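GRMZM2G135359 pseudokinase (Zea mays, PDB 6CPY) is a maize receptor-like pseudokinase whose kinase-like domain may bind ATP, while any protein kinase activity is uncertain. Local coordinates at residues A[102-107]-A[123-128]. Residues are numbered along the deposited sequence; the frame is centred on the assembly and turned at random.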
loop_
_atom_site.group_PDB
_atom_site.type_symbol
_atom_site.label_atom_id
_atom_site.label_comp_id
_atom_site.label_asym_id
_atom_site.label_seq_id
_atom_site.Cartn_x
_atom_site.Cartn_y
_atom_site.Cartn_z
ATOM N N ASN A 102 -7.995 5.432 2.350
ATOM C CA ASN A 102 -6.807 5.358 1.500
ATOM C C ASN A 102 -5.940 4.140 1.804
ATOM O O ASN A 102 -4.755 4.097 1.439
ATOM C CB ASN A 102 -5.987 6.654 1.615
ATOM C CG ASN A 102 -6.753 7.860 1.117
ATOM O OD1 ASN A 102 -7.113 8.739 1.892
ATOM N ND2 ASN A 102 -7.052 7.876 -0.180
ATOM N N PHE A 103 -6.555 3.116 2.407
ATOM C CA PHE A 103 -5.907 1.830 2.591
ATOM C C PHE A 103 -6.715 0.772 1.815
ATOM O O PHE A 103 -7.928 0.895 1.682
ATOM C CB PHE A 103 -5.841 1.458 4.082
ATOM C CG PHE A 103 -5.028 0.222 4.356
ATOM C CD1 PHE A 103 -3.667 0.209 4.107
ATOM C CD2 PHE A 103 -5.628 -0.933 4.854
ATOM C CE1 PHE A 103 -2.906 -0.917 4.329
ATOM C CE2 PHE A 103 -4.870 -2.065 5.080
ATOM C CZ PHE A 103 -3.519 -2.065 4.813
ATOM N N MET A 104 -6.020 -0.233 1.295
ATOM C CA MET A 104 -6.663 -1.389 0.676
ATOM C C MET A 104 -7.101 -2.333 1.807
ATOM O O MET A 104 -6.351 -3.220 2.220
ATOM C CB MET A 104 -5.696 -2.061 -0.294
ATOM C CG MET A 104 -6.249 -3.296 -0.988
ATOM S SD MET A 104 -5.293 -3.730 -2.469
ATOM C CE MET A 104 -5.865 -2.449 -3.537
ATOM N N ASN A 105 -8.314 -2.097 2.304
ATOM C CA ASN A 105 -8.781 -2.670 3.560
ATOM C C ASN A 105 -9.035 -4.179 3.469
ATOM O O ASN A 105 -9.462 -4.700 2.427
ATOM C CB ASN A 105 -10.028 -1.945 4.051
ATOM C CG ASN A 105 -9.761 -0.481 4.356
ATOM O OD1 ASN A 105 -8.986 -0.172 5.232
ATOM N ND2 ASN A 105 -10.392 0.407 3.622
ATOM N N LEU A 106 -8.679 -4.856 4.553
ATOM C CA LEU A 106 -8.974 -6.268 4.747
ATOM C C LEU A 106 -10.466 -6.477 4.994
ATOM O O LEU A 106 -11.034 -5.916 5.954
ATOM C CB LEU A 106 -8.179 -6.781 5.956
ATOM C CG LEU A 106 -8.291 -8.279 6.242
ATOM C CD1 LEU A 106 -7.652 -9.102 5.146
ATOM C CD2 LEU A 106 -7.636 -8.564 7.586
ATOM N N LEU A 107 -11.109 -7.252 4.115
ATOM C CA LEU A 107 -12.558 -7.496 4.170
ATOM C C LEU A 107 -12.939 -8.878 4.710
ATOM O O LEU A 107 -14.115 -9.131 4.993
ATOM C CB LEU A 107 -13.161 -7.375 2.772
ATOM C CG LEU A 107 -13.013 -6.009 2.100
ATOM C CD1 LEU A 107 -13.595 -6.048 0.683
ATOM C CD2 LEU A 107 -13.660 -4.927 2.950
ATOM N N GLU A 123 -10.141 -5.261 -0.445
ATOM C CA GLU A 123 -10.827 -4.390 -1.410
ATOM C C GLU A 123 -10.132 -4.460 -2.760
ATOM O O GLU A 123 -8.906 -4.543 -2.827
ATOM C CB GLU A 123 -10.812 -2.940 -0.938
ATOM C CG GLU A 123 -11.697 -2.668 0.256
ATOM C CD GLU A 123 -11.552 -1.255 0.793
ATOM O OE1 GLU A 123 -10.465 -0.654 0.622
ATOM O OE2 GLU A 123 -12.514 -0.777 1.431
ATOM N N TYR A 124 -10.916 -4.415 -3.843
ATOM C CA TYR A 124 -10.370 -4.431 -5.210
ATOM C C TYR A 124 -10.205 -3.007 -5.711
ATOM O O TYR A 124 -11.124 -2.215 -5.574
ATOM C CB TYR A 124 -11.341 -5.134 -6.161
ATOM C CG TYR A 124 -10.953 -5.071 -7.623
ATOM C CD1 TYR A 124 -9.812 -5.712 -8.080
ATOM C CD2 TYR A 124 -11.752 -4.410 -8.557
ATOM C CE1 TYR A 124 -9.446 -5.664 -9.415
ATOM C CE2 TYR A 124 -11.407 -4.388 -9.903
ATOM C CZ TYR A 124 -10.253 -5.017 -10.320
ATOM O OH TYR A 124 -9.873 -4.998 -11.648
ATOM N N ALA A 125 -9.061 -2.711 -6.317
ATOM C CA ALA A 125 -8.805 -1.394 -6.927
ATOM C C ALA A 125 -8.757 -1.558 -8.443
ATOM O O ALA A 125 -7.858 -2.209 -8.953
ATOM C CB ALA A 125 -7.494 -0.836 -6.421
ATOM N N PRO A 126 -9.733 -0.984 -9.165
ATOM C CA PRO A 126 -9.814 -1.281 -10.604
ATOM C C PRO A 126 -8.719 -0.697 -11.491
ATOM O O PRO A 126 -8.485 -1.219 -12.585
ATOM C CB PRO A 126 -11.186 -0.725 -11.013
ATOM C CG PRO A 126 -11.600 0.193 -9.936
ATOM C CD PRO A 126 -10.894 -0.225 -8.679
ATOM N N ASN A 127 -8.032 0.352 -11.041
ATOM C CA ASN A 127 -7.067 1.039 -11.909
ATOM C C ASN A 127 -5.603 0.694 -11.662
ATOM O O ASN A 127 -4.716 1.448 -12.041
ATOM C CB ASN A 127 -7.297 2.552 -11.842
ATOM C CG ASN A 127 -8.497 2.981 -12.656
ATOM O OD1 ASN A 127 -8.661 2.547 -13.794
ATOM N ND2 ASN A 127 -9.340 3.822 -12.082
ATOM N N GLY A 128 -5.345 -0.450 -11.037
ATOM C CA GLY A 128 -4.001 -0.989 -10.964
ATOM C C GLY A 128 -3.097 -0.219 -10.014
ATOM O O GLY A 128 -3.591 0.443 -9.104
#
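The backbone N-H of N105 meets the carboxylate oxygen OE1 of E123 from above the carboxylate plane, in a nearly straight bond (3.1 Å, 167°), and K187 forms a salt bridge with the same oxygen. The extended E123 side chain brings OE1 to N105 N, while E123 N donates to N105 O (3.0 Å). The two side chains run alongside each other, amide and carboxylate planes 73° apart, and N105 ND2 adds only weak bonds to OE1 and OE2; its stronger partner is H100 O. K187 NZ bonds F103 O as well; this shared cation probably eases the 3.2 Å approach of F103 O to E123 OE1. An alanine at E123 would probably leave N105 N without its acceptor and K187 without its carboxylate mate. L107 CD1 packs against E123 CG at 3.9 Å. M104 lays CG, SD and CE along the buried E123 O, which has no hydrogen-bond partner, and the bend at chi3 (-74°) sets CE against A125 CB at 3.7 Å. In this kinase fold the contact joins the loop before and the start of edge strand 106-112 to the end of strand 117-123 and the hinge following it, with helix 82-96 packed on F103 and L106, and strand 178-180 touching M104 and A125.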